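Local coordinates for protein Protease/Reverse transcriptase/ribonuclease H (Eastern chimpanzee simian foamy virus, PDB 7KSF) that combines aspartic protease, reverse transcriptase and ribonuclease H activities in one retroviral polyprotein, probably maturing viral proteins and copying the RNA genome into DNA, at residues 591-596 against 661-666; 24-29 against 69-74; 390-395 against 566-571. The protein carries 1 engineered substitution. All blocks are in the same frame, centred on the assembly; numbering follows the deposited sequence.

Interaction 1 of 3, residues 591-596 against 661-666. With CA (calcium ion), chain B.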
ATOM      1  N   VAL A 591      26.936   0.149  -7.472  1.00143.42           N
ATOM      2  CA  VAL A 591      27.828  -0.949  -7.121  1.00146.68           C
ATOM      3  C   VAL A 591      28.917  -0.395  -6.211  1.00136.87           C
ATOM      4  O   VAL A 591      29.559   0.609  -6.543  1.00136.01           O
ATOM      5  CB  VAL A 591      28.440  -1.609  -8.369  1.00152.21           C
ATOM      6  CG1 VAL A 591      29.444  -2.678  -7.970  1.00158.10           C
ATOM      7  CG2 VAL A 591      27.344  -2.200  -9.241  1.00151.43           C
ATOM      8  N   PHE A 592      29.112  -1.041  -5.066  1.00135.97           N
ATOM      9  CA  PHE A 592      30.065  -0.593  -4.056  1.00133.55           C
ATOM     10  C   PHE A 592      31.114  -1.674  -3.846  1.00132.99           C
ATOM     11  O   PHE A 592      30.804  -2.761  -3.345  1.00138.04           O
ATOM     12  CB  PHE A 592      29.353  -0.261  -2.745  1.00132.81           C
ATOM     13  CG  PHE A 592      28.718   1.098  -2.728  1.00130.11           C
ATOM     14  CD1 PHE A 592      29.405   2.190  -2.224  1.00131.16           C
ATOM     15  CD2 PHE A 592      27.436   1.285  -3.217  1.00133.98           C
ATOM     16  CE1 PHE A 592      28.826   3.445  -2.206  1.00134.05           C
ATOM     17  CE2 PHE A 592      26.851   2.539  -3.200  1.00130.20           C
ATOM     18  CZ  PHE A 592      27.545   3.620  -2.695  1.00127.36           C
ATOM     19  N   TYR A 593      32.350  -1.381  -4.237  1.00130.32           N
ATOM     20  CA  TYR A 593      33.474  -2.268  -3.974  1.00129.04           C
ATOM     21  C   TYR A 593      34.160  -1.830  -2.686  1.00126.15           C
ATOM     22  O   TYR A 593      34.427  -0.640  -2.495  1.00124.48           O
ATOM     23  CB  TYR A 593      34.471  -2.251  -5.133  1.00128.31           C
ATOM     24  CG  TYR A 593      33.891  -2.652  -6.466  1.00130.81           C
ATOM     25  CD1 TYR A 593      33.736  -3.988  -6.806  1.00139.49           C
ATOM     26  CD2 TYR A 593      33.508  -1.691  -7.390  1.00131.66           C
ATOM     27  CE1 TYR A 593      33.206  -4.357  -8.026  1.00147.48           C
ATOM     28  CE2 TYR A 593      32.978  -2.047  -8.612  1.00134.08           C
ATOM     29  CZ  TYR A 593      32.829  -3.382  -8.926  1.00149.30           C
ATOM     30  OH  TYR A 593      32.302  -3.745 -10.144  1.00155.33           O
ATOM     31  N   THR A 594      34.437  -2.789  -1.808  1.00126.07           N
ATOM     32  CA  THR A 594      35.089  -2.504  -0.540  1.00130.52           C
ATOM     33  C   THR A 594      36.285  -3.423  -0.346  1.00133.00           C
ATOM     34  O   THR A 594      36.412  -4.464  -1.000  1.00135.33           O
ATOM     35  CB  THR A 594      34.131  -2.663   0.653  1.00135.11           C
ATOM     36  OG1 THR A 594      33.670  -4.019   0.723  1.00147.18           O
ATOM     37  CG2 THR A 594      32.943  -1.725   0.514  1.00122.77           C
ATOM     38  N   ASP A 595      37.156  -3.017   0.571  1.00121.87           N
ATOM     39  CA  ASP A 595      38.352  -3.773   0.923  1.00116.55           C
ATOM     40  C   ASP A 595      38.966  -3.133   2.162  1.00114.00           C
ATOM     41  O   ASP A 595      38.552  -2.054   2.593  1.00113.27           O
ATOM     42  CB  ASP A 595      39.354  -3.807  -0.236  1.00116.01           C
ATOM     43  CG  ASP A 595      40.464  -4.814  -0.020  1.00115.61           C
ATOM     44  OD1 ASP A 595      41.470  -4.456   0.628  1.00113.87           O
ATOM     45  OD2 ASP A 595      40.328  -5.961  -0.490  1.00117.92           O
ATOM     46  N   GLY A 596      39.959  -3.815   2.727  1.00113.26           N
ATOM     47  CA  GLY A 596      40.665  -3.323   3.892  1.00111.90           C
ATOM     48  C   GLY A 596      41.950  -4.074   4.169  1.00115.88           C
ATOM     49  O   GLY A 596      41.992  -5.308   4.102  1.00130.86           O
ATOM     50  N   LEU A 661      24.400  -2.783  -4.636  1.00143.90           N
ATOM     51  CA  LEU A 661      25.113  -4.012  -4.322  1.00144.58           C
ATOM     52  C   LEU A 661      26.483  -3.670  -3.755  1.00142.63           C
ATOM     53  O   LEU A 661      27.253  -2.940  -4.384  1.00144.68           O
ATOM     54  CB  LEU A 661      25.257  -4.898  -5.567  1.00151.05           C
ATOM     55  CG  LEU A 661      26.135  -6.144  -5.452  1.00154.07           C
ATOM     56  CD1 LEU A 661      25.630  -7.067  -4.357  1.00147.60           C
ATOM     57  CD2 LEU A 661      26.192  -6.873  -6.786  1.00158.18           C
ATOM     58  N   VAL A 662      26.780  -4.196  -2.569  1.00142.75           N
ATOM     59  CA  VAL A 662      28.064  -3.987  -1.913  1.00142.04           C
ATOM     60  C   VAL A 662      28.854  -5.287  -1.978  1.00157.35           C
ATOM     61  O   VAL A 662      28.289  -6.382  -1.883  1.00170.40           O
ATOM     62  CB  VAL A 662      27.889  -3.517  -0.452  1.00144.61           C
ATOM     63  CG1 VAL A 662      29.223  -3.090   0.141  1.00148.21           C
ATOM     64  CG2 VAL A 662      26.880  -2.384  -0.376  1.00143.40           C
ATOM     65  N   ILE A 663      30.168  -5.163  -2.149  1.00152.70           N
ATOM     66  CA  ILE A 663      31.047  -6.305  -2.371  1.00149.66           C
ATOM     67  C   ILE A 663      32.203  -6.236  -1.382  1.00148.06           C
ATOM     68  O   ILE A 663      32.850  -5.193  -1.249  1.00155.31           O
ATOM     69  CB  ILE A 663      31.577  -6.344  -3.816  1.00147.09           C
ATOM     70  CG1 ILE A 663      30.420  -6.496  -4.810  1.00160.02           C
ATOM     71  CG2 ILE A 663      32.587  -7.468  -3.990  1.00144.28           C
ATOM     72  CD1 ILE A 663      29.858  -5.181  -5.317  1.00147.46           C
ATOM     73  N   THR A 664      32.466  -7.349  -0.702  1.00145.57           N
ATOM     74  CA  THR A 664      33.545  -7.438   0.271  1.00143.83           C
ATOM     75  C   THR A 664      34.569  -8.469  -0.178  1.00152.00           C
ATOM     76  O   THR A 664      34.210  -9.570  -0.606  1.00146.97           O
ATOM     77  CB  THR A 664      33.020  -7.826   1.655  1.00134.80           C
ATOM     78  OG1 THR A 664      31.807  -7.118   1.928  1.00147.77           O
ATOM     79  CG2 THR A 664      34.047  -7.484   2.720  1.00130.57           C
ATOM     80  N   ASP A 665      35.850  -8.110  -0.072  1.00150.98           N
ATOM     81  CA  ASP A 665      36.906  -9.090  -0.297  1.00147.18           C
ATOM     82  C   ASP A 665      36.917 -10.154   0.795  1.00139.09           C
ATOM     83  O   ASP A 665      37.363 -11.284   0.556  1.00153.32           O
ATOM     84  CB  ASP A 665      38.260  -8.387  -0.376  1.00142.79           C
ATOM     85  CG  ASP A 665      39.397  -9.343  -0.663  1.00145.40           C
ATOM     86  OD1 ASP A 665      39.177 -10.328  -1.399  1.00155.55           O
ATOM     87  OD2 ASP A 665      40.512  -9.108  -0.155  1.00135.60           O
ATOM     88  N   SER A 666      36.424  -9.819   1.983  1.00131.56           N
ATOM     89  CA  SER A 666      36.414 -10.756   3.098  1.00134.90           C
ATOM     90  C   SER A 666      35.285 -11.763   2.956  1.00133.38           C
ATOM     91  O   SER A 666      34.181 -11.429   2.514  1.00133.85           O
ATOM     92  CB  SER A 666      36.264 -10.007   4.422  1.00137.22           C
ATOM     93  OG  SER A 666      36.223 -10.906   5.518  1.00134.23           O
TER
HETATM   94 CA    CA B 801      41.367  -6.396   2.950  1.00138.42          CA
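Phe592 N donates to Leu661 O at 2.7 Å, a nearly straight bond with 161° at the hydrogen. Phe592 O in turn accepts from Ile663 N, and Thr594 N donates to Ile663 O at 2.9 Å; this is the alternating ladder of parallel strands. Thr594 has OG1 between its backbone N and carbonyl carbon (chi1 62°), which turns the hydroxyl back to Ile663 O as a second donor, though its modelled distance is doubtfully short. On one face Ile663 CD1 meets Val591 CG1 at 3.7 Å and lies obliquely by the Tyr593 ring; on the other, Phe592 CB rests on Val662 CG2. These beta-branched and aromatic residues suit a strand buried on both faces. Beyond the ladder, Asp595 and Asp665 run side by side, OD2 to OD2 3.2 Å, with carboxylate planes 18° apart. Such crowding of acids is consistent with the metal-binding cluster of RNases H: calcium is bound here by Gly596 O and Glu642, and Asp736 approaches Asp595. Strands 610-618 and 712-716 flank the pair, while helix 638-654 packs on Thr594 and Thr664, and helix 727-744 on Tyr593 and Ile663.

Interaction 2 of 3, residues 24-29 against 69-74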
ATOM      1  N   THR A  24     -24.168  29.604 -23.903  1.00126.63           N
ATOM      2  CA  THR A  24     -25.539  29.280 -23.541  1.00113.35           C
ATOM      3  C   THR A  24     -25.941  30.014 -22.263  1.00104.47           C
ATOM      4  O   THR A  24     -25.103  30.448 -21.467  1.00103.83           O
ATOM      5  CB  THR A  24     -25.701  27.771 -23.361  1.00102.02           C
ATOM      6  OG1 THR A  24     -24.684  27.281 -22.481  1.00122.97           O
ATOM      7  CG2 THR A  24     -25.590  27.059 -24.705  1.00 99.65           C
ATOM      8  N   ILE A  25     -27.253  30.152 -22.074  1.00 97.01           N
ATOM      9  CA  ILE A  25     -27.796  30.946 -20.978  1.00 95.09           C
ATOM     10  C   ILE A  25     -27.676  30.192 -19.664  1.00 93.83           C
ATOM     11  O   ILE A  25     -27.252  29.031 -19.630  1.00 93.42           O
ATOM     12  CB  ILE A  25     -29.257  31.345 -21.252  1.00 94.45           C
ATOM     13  CG1 ILE A  25     -30.135  30.102 -21.390  1.00 92.92           C
ATOM     14  CG2 ILE A  25     -29.345  32.215 -22.495  1.00 96.04           C
ATOM     15  CD1 ILE A  25     -31.612  30.411 -21.445  1.00101.45           C
ATOM     16  N   THR A  26     -28.060  30.851 -18.574  1.00 92.91           N
ATOM     17  CA  THR A  26     -27.862  30.293 -17.241  1.00 91.39           C
ATOM     18  C   THR A  26     -28.872  29.189 -16.961  1.00 97.71           C
ATOM     19  O   THR A  26     -30.075  29.355 -17.180  1.00 95.35           O
ATOM     20  CB  THR A  26     -27.980  31.399 -16.190  1.00 95.57           C
ATOM     21  OG1 THR A  26     -26.878  32.305 -16.323  1.00119.73           O
ATOM     22  CG2 THR A  26     -27.977  30.810 -14.787  1.00 90.81           C
ATOM     23  N   CYS A  27     -28.373  28.053 -16.481  1.00 96.42           N
ATOM     24  CA  CYS A  27     -29.214  26.955 -16.031  1.00 87.19           C
ATOM     25  C   CYS A  27     -29.502  27.091 -14.544  1.00 86.26           C
ATOM     26  O   CYS A  27     -28.712  27.662 -13.786  1.00 86.26           O
ATOM     27  CB  CYS A  27     -28.550  25.607 -16.309  1.00 86.14           C
ATOM     28  SG  CYS A  27     -28.351  25.202 -18.054  1.00 88.44           S
ATOM     29  N   ILE A  28     -30.643  26.550 -14.131  1.00 89.42           N
ATOM     30  CA  ILE A  28     -31.090  26.645 -12.744  1.00 88.97           C
ATOM     31  C   ILE A  28     -31.680  25.296 -12.351  1.00 84.26           C
ATOM     32  O   ILE A  28     -32.318  24.644 -13.190  1.00 84.32           O
ATOM     33  CB  ILE A  28     -32.099  27.793 -12.570  1.00 88.70           C
ATOM     34  CG1 ILE A  28     -31.362  29.136 -12.506  1.00107.11           C
ATOM     35  CG2 ILE A  28     -32.995  27.579 -11.339  1.00 84.17           C
ATOM     36  CD1 ILE A  28     -32.243  30.320 -12.130  1.00117.24           C
ATOM     37  N   PRO A  29     -31.440  24.807 -11.127  1.00 83.58           N
ATOM     38  CA  PRO A  29     -32.091  23.564 -10.691  1.00 89.12           C
ATOM     39  C   PRO A  29     -33.594  23.595 -10.941  1.00 94.56           C
ATOM     40  O   PRO A  29     -34.257  24.614 -10.741  1.00 93.42           O
ATOM     41  CB  PRO A  29     -31.769  23.504  -9.196  1.00 82.74           C
ATOM     42  CG  PRO A  29     -30.469  24.210  -9.085  1.00 83.29           C
ATOM     43  CD  PRO A  29     -30.446  25.280 -10.149  1.00 83.41           C
ATOM     44  N   ALA A  69     -31.620  37.430 -14.827  1.00 95.73           N
ATOM     45  CA  ALA A  69     -31.148  36.774 -16.035  1.00 98.76           C
ATOM     46  C   ALA A  69     -32.237  35.876 -16.606  1.00 95.00           C
ATOM     47  O   ALA A  69     -33.122  35.401 -15.890  1.00 94.62           O
ATOM     48  CB  ALA A  69     -29.877  35.961 -15.768  1.00109.85           C
ATOM     49  N   GLU A  70     -32.154  35.660 -17.917  1.00 95.39           N
ATOM     50  CA  GLU A  70     -33.007  34.705 -18.613  1.00 94.92           C
ATOM     51  C   GLU A  70     -32.421  33.309 -18.444  1.00102.01           C
ATOM     52  O   GLU A  70     -31.261  33.072 -18.800  1.00106.66           O
ATOM     53  CB  GLU A  70     -33.118  35.082 -20.087  1.00 96.23           C
ATOM     54  CG  GLU A  70     -33.710  34.009 -20.973  1.00 96.39           C
ATOM     55  CD  GLU A  70     -33.619  34.355 -22.446  1.00 99.89           C
ATOM     56  OE1 GLU A  70     -33.013  35.399 -22.772  1.00102.51           O
ATOM     57  OE2 GLU A  70     -34.145  33.586 -23.277  1.00101.10           O
ATOM     58  N   VAL A  71     -33.216  32.384 -17.901  1.00101.16           N
ATOM     59  CA  VAL A  71     -32.706  31.090 -17.472  1.00101.64           C
ATOM     60  C   VAL A  71     -33.574  29.962 -18.014  1.00100.66           C
ATOM     61  O   VAL A  71     -34.733  30.154 -18.388  1.00 96.17           O
ATOM     62  CB  VAL A  71     -32.620  30.984 -15.932  1.00 91.81           C
ATOM     63  CG1 VAL A  71     -31.607  31.977 -15.384  1.00108.57           C
ATOM     64  CG2 VAL A  71     -33.991  31.212 -15.312  1.00 91.05           C
ATOM     65  N   ILE A  72     -32.980  28.767 -18.053  1.00103.36           N
ATOM     66  CA  ILE A  72     -33.699  27.523 -18.306  1.00 88.60           C
ATOM     67  C   ILE A  72     -33.543  26.643 -17.076  1.00 87.63           C
ATOM     68  O   ILE A  72     -33.041  27.090 -16.039  1.00 87.20           O
ATOM     69  CB  ILE A  72     -33.185  26.792 -19.558  1.00 88.37           C
ATOM     70  CG1 ILE A  72     -31.715  26.413 -19.408  1.00 87.95           C
ATOM     71  CG2 ILE A  72     -33.374  27.655 -20.794  1.00 88.49           C
ATOM     72  CD1 ILE A  72     -31.224  25.508 -20.516  1.00 90.12           C
ATOM     73  N   ALA A  73     -33.949  25.384 -17.188  1.00 98.62           N
ATOM     74  CA  ALA A  73     -33.869  24.443 -16.084  1.00100.79           C
ATOM     75  C   ALA A  73     -32.554  23.666 -16.125  1.00 86.67           C
ATOM     76  O   ALA A  73     -31.792  23.725 -17.093  1.00 85.83           O
ATOM     77  CB  ALA A  73     -35.060  23.487 -16.115  1.00109.24           C
ATOM     78  N   SER A  74     -32.292  22.929 -15.042  1.00 85.00           N
ATOM     79  CA  SER A  74     -31.095  22.119 -14.910  1.00 83.96           C
ATOM     80  C   SER A  74     -31.411  20.934 -14.012  1.00 87.75           C
ATOM     81  O   SER A  74     -31.865  21.138 -12.876  1.00 89.78           O
ATOM     82  CB  SER A  74     -29.922  22.909 -14.333  1.00 84.96           C
ATOM     83  OG  SER A  74     -28.845  22.053 -13.997  1.00 85.22           O
TER
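Strands 26-29 and 69-74 run in the same direction but are strongly twisted, their axes at 46°, with Thr26 level with Val71 and Cys27 with Ile72. The pairing is thin. Ile72 N donates to Thr26 O at 3.1 Å (157° at the hydrogen), and Ile72 O receives only a weak, bent bond from Ile28 N. Pro29 has no N-H to give, but Pro29 CA lies 3.3 Å from Ser74 O in a CA-H...O contact.

Most of the remaining contact is between aliphatic side chains. Ile28 has CG1 anti to its carbonyl carbon (chi1 -79°) and crosses Val71, its CD1 equally near both methyls, 3.7 Å from CG1 and from CG2; Val58 of strand 52-62 touches both residues. Thr26 lies alongside Val71, its CB 3.8 Å from Val71 CG1, while OG1 is hydrogen-bonded to Asp85 and to the backbone N of Ser82. A threonine thus serves both needs, a carbon flank for the valine and a hydroxyl for Asp85 and Ser82. On the other face Cys27 SG lies 3.8 Å from Ile72 CD1, and from the loop before the strand Ile25 CD1 reaches Ile72 CG2.

Because Cys27 also pairs through its backbone with Leu80, strand 26-29 runs between strands 65-74 and 79-81. This resembles the psi-shaped core of retroviral aspartic proteases, where the strand follows the loop that carries the active-site motif.

Interaction 3 of 3, residues 390-395 against 566-571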
ATOM      1  N   LEU A 390       6.824 -24.962  19.347  1.00132.97           N
ATOM      2  CA  LEU A 390       6.668 -26.401  19.546  1.00137.21           C
ATOM      3  C   LEU A 390       5.223 -26.835  19.319  1.00123.55           C
ATOM      4  O   LEU A 390       4.957 -27.760  18.547  1.00119.30           O
ATOM      5  CB  LEU A 390       7.144 -26.796  20.941  1.00148.08           C
ATOM      6  CG  LEU A 390       8.657 -26.773  21.162  1.00157.60           C
ATOM      7  CD1 LEU A 390       9.004 -27.263  22.558  1.00150.54           C
ATOM      8  CD2 LEU A 390       9.374 -27.603  20.103  1.00151.28           C
ATOM      9  N   GLY A 391       4.275 -26.175  19.989  1.00128.01           N
ATOM     10  CA  GLY A 391       2.869 -26.449  19.743  1.00122.95           C
ATOM     11  C   GLY A 391       2.429 -26.136  18.328  1.00122.07           C
ATOM     12  O   GLY A 391       1.360 -26.587  17.902  1.00122.18           O
ATOM     13  N   LEU A 392       3.234 -25.367  17.590  1.00117.00           N
ATOM     14  CA  LEU A 392       2.951 -25.116  16.182  1.00116.44           C
ATOM     15  C   LEU A 392       3.228 -26.354  15.337  1.00120.68           C
ATOM     16  O   LEU A 392       2.400 -26.748  14.508  1.00134.53           O
ATOM     17  CB  LEU A 392       3.780 -23.928  15.696  1.00119.57           C
ATOM     18  CG  LEU A 392       3.646 -23.519  14.229  1.00117.12           C
ATOM     19  CD1 LEU A 392       2.210 -23.145  13.907  1.00138.74           C
ATOM     20  CD2 LEU A 392       4.585 -22.366  13.919  1.00130.71           C
ATOM     21  N   LEU A 393       4.388 -26.983  15.532  1.00117.39           N
ATOM     22  CA  LEU A 393       4.759 -28.168  14.769  1.00117.36           C
ATOM     23  C   LEU A 393       4.012 -29.417  15.210  1.00117.15           C
ATOM     24  O   LEU A 393       4.242 -30.490  14.639  1.00118.80           O
ATOM     25  CB  LEU A 393       6.265 -28.411  14.881  1.00118.10           C
ATOM     26  CG  LEU A 393       7.175 -27.283  14.410  1.00126.40           C
ATOM     27  CD1 LEU A 393       8.610 -27.585  14.792  1.00144.75           C
ATOM     28  CD2 LEU A 393       7.047 -27.091  12.906  1.00127.02           C
ATOM     29  N   ASN A 394       3.124 -29.303  16.196  1.00117.40           N
ATOM     30  CA  ASN A 394       2.448 -30.467  16.748  1.00117.67           C
ATOM     31  C   ASN A 394       1.545 -31.156  15.734  1.00117.19           C
ATOM     32  O   ASN A 394       1.169 -32.315  15.943  1.00117.37           O
ATOM     33  CB  ASN A 394       1.638 -30.047  17.976  1.00118.64           C
ATOM     34  CG  ASN A 394       1.194 -31.222  18.812  1.00128.27           C
ATOM     35  OD1 ASN A 394       1.751 -32.315  18.708  1.00142.85           O
ATOM     36  ND2 ASN A 394       0.190 -31.006  19.651  1.00141.36           N
ATOM     37  N   PHE A 395       1.196 -30.481  14.639  1.00116.53           N
ATOM     38  CA  PHE A 395       0.261 -31.057  13.678  1.00116.09           C
ATOM     39  C   PHE A 395       0.899 -32.163  12.849  1.00120.25           C
ATOM     40  O   PHE A 395       0.212 -33.113  12.454  1.00138.21           O
ATOM     41  CB  PHE A 395      -0.281 -29.964  12.760  1.00115.75           C
ATOM     42  CG  PHE A 395       0.706 -29.498  11.731  1.00115.31           C
ATOM     43  CD1 PHE A 395       1.763 -28.674  12.090  1.00115.63           C
ATOM     44  CD2 PHE A 395       0.584 -29.887  10.408  1.00114.34           C
ATOM     45  CE1 PHE A 395       2.673 -28.248  11.148  1.00115.46           C
ATOM     46  CE2 PHE A 395       1.494 -29.464   9.464  1.00113.88           C
ATOM     47  CZ  PHE A 395       2.540 -28.642   9.834  1.00114.55           C
ATOM     48  N   PRO A 566      -3.151 -23.016  17.927  1.00 91.24           N
ATOM     49  CA  PRO A 566      -2.481 -22.467  19.110  1.00 92.19           C
ATOM     50  C   PRO A 566      -2.318 -20.960  19.038  1.00 92.73           C
ATOM     51  O   PRO A 566      -2.641 -20.340  18.019  1.00 92.63           O
ATOM     52  CB  PRO A 566      -1.124 -23.177  19.086  1.00 93.93           C
ATOM     53  CG  PRO A 566      -0.852 -23.339  17.625  1.00 95.31           C
ATOM     54  CD  PRO A 566      -2.192 -23.586  16.967  1.00 92.15           C
ATOM     55  N   GLU A 567      -1.819 -20.367  20.119  1.00 93.53           N
ATOM     56  CA  GLU A 567      -1.515 -18.945  20.125  1.00 95.97           C
ATOM     57  C   GLU A 567      -0.132 -18.720  19.527  1.00 94.74           C
ATOM     58  O   GLU A 567       0.847 -19.332  19.962  1.00 96.00           O
ATOM     59  CB  GLU A 567      -1.583 -18.385  21.546  1.00 95.48           C
ATOM     60  CG  GLU A 567      -1.386 -16.878  21.608  1.00113.81           C
ATOM     61  CD  GLU A 567      -2.410 -16.128  20.777  1.00109.21           C
ATOM     62  OE1 GLU A 567      -3.618 -16.409  20.927  1.00125.02           O
ATOM     63  OE2 GLU A 567      -2.012 -15.267  19.963  1.00 99.67           O
ATOM     64  N   LEU A 568      -0.060 -17.846  18.522  1.00 94.71           N
ATOM     65  CA  LEU A 568       1.182 -17.544  17.824  1.00 96.11           C
ATOM     66  C   LEU A 568       1.582 -16.080  17.990  1.00103.87           C
ATOM     67  O   LEU A 568       2.140 -15.470  17.072  1.00 96.14           O
ATOM     68  CB  LEU A 568       1.067 -17.903  16.341  1.00 94.61           C
ATOM     69  CG  LEU A 568       0.696 -19.351  16.035  1.00 95.02           C
ATOM     70  CD1 LEU A 568       0.860 -19.624  14.550  1.00 95.38           C
ATOM     71  CD2 LEU A 568       1.545 -20.303  16.859  1.00 97.54           C
ATOM     72  N   LYS A 569       1.305 -15.501  19.159  1.00 99.91           N
ATOM     73  CA  LYS A 569       1.720 -14.127  19.410  1.00 97.81           C
ATOM     74  C   LYS A 569       3.196 -14.046  19.763  1.00 99.18           C
ATOM     75  O   LYS A 569       3.870 -13.071  19.412  1.00106.54           O
ATOM     76  CB  LYS A 569       0.878 -13.503  20.523  1.00111.27           C
ATOM     77  CG  LYS A 569       1.012 -14.196  21.874  1.00103.40           C
ATOM     78  CD  LYS A 569       0.788 -13.233  23.033  1.00100.82           C
ATOM     79  CE  LYS A 569      -0.593 -12.595  22.989  1.00107.55           C
ATOM     80  NZ  LYS A 569      -0.809 -11.658  24.131  1.00 95.64           N
ATOM     81  N   HIS A 570       3.714 -15.051  20.464  1.00101.02           N
ATOM     82  CA  HIS A 570       5.119 -15.099  20.835  1.00110.79           C
ATOM     83  C   HIS A 570       5.966 -15.838  19.815  1.00104.45           C
ATOM     84  O   HIS A 570       7.127 -16.149  20.103  1.00106.62           O
ATOM     85  CB  HIS A 570       5.283 -15.739  22.217  1.00108.81           C
ATOM     86  CG  HIS A 570       4.948 -14.821  23.352  1.00110.52           C
ATOM     87  ND1 HIS A 570       3.681 -14.731  23.890  1.00103.11           N
ATOM     88  CD2 HIS A 570       5.714 -13.951  24.049  1.00126.97           C
ATOM     89  CE1 HIS A 570       3.686 -13.846  24.872  1.00103.54           C
ATOM     90  NE2 HIS A 570       4.909 -13.358  24.990  1.00113.13           N
ATOM     91  N   ILE A 571       5.422 -16.137  18.642  1.00104.78           N
ATOM     92  CA  ILE A 571       6.246 -16.762  17.603  1.00103.47           C
ATOM     93  C   ILE A 571       7.356 -15.800  17.205  1.00108.95           C
ATOM     94  O   ILE A 571       7.078 -14.620  16.909  1.00103.82           O
ATOM     95  CB  ILE A 571       5.391 -17.152  16.388  1.00101.30           C
ATOM     96  CG1 ILE A 571       4.592 -18.413  16.693  1.00102.42           C
ATOM     97  CG2 ILE A 571       6.277 -17.398  15.178  1.00101.05           C
ATOM     98  CD1 ILE A 571       5.459 -19.619  16.928  1.00106.57           C
TER
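Gly391, near the end of helix 383-392, meets the ring of Pro566 through its main chain: its carbonyl O lies 3.9 Å from Pro566 CG. With no side chain of its own, the glycine presents bare backbone to the proline, whose compact, puckered ring puts CG against the main chain. The same CG is 4.4 Å from Leu392 CA, so Pro566 touches the helix across two successive residues.

Leu392 carries most of the contact. Its CG is anti to the backbone N (chi1 179°), and the two methyls beyond it go to different partners. CD1 meets Leu568 CD1 at 3.8 Å and the other methyl of that residue, CD2, at 4.2 Å. Leu392 CD2 instead faces Ile571 CD1, also at 4.2 Å. Both partners cross Leu392 at about a right angle, and the nearest atoms of each pair are methyls. Branched aliphatic residues suit this place, since no hydrogen bond crosses between the segments and the side chains meet through apolar surfaces.

Farther along, Phe395 turns to strand 464-471, making a cation-pi contact with Arg468. Leu568 and Ile571 both rest on Tyr466 of that strand, and Pro566 O accepts a hydrogen bond from Asn459. Here the end of a helix packs on a loop, joining what is probably the thumb of the reverse transcriptase to the RNase H-like connection domain.

Overall arrangement
The three contacts lie in series along the chain and touch nowhere. Interaction 2, in the protease, is remote: its centre is about 74 Å from that of interaction 1 and about 70 Å from that of interaction 3, across the centre of the chain from both. Interactions 1 and 3 are closer, with centres about 40 Å apart and nearest atoms about 29 Å. Only interaction 1 reaches the calcium site; interaction 3 packs a helix against a loop, and interaction 2 is a strand pair probably close to the protease active-site loop, as in related retroviral proteases. Interactions 1 and 2 both pair parallel strands, the former regularly and the latter loosely, in separate catalytic modules of one extended polyprotein.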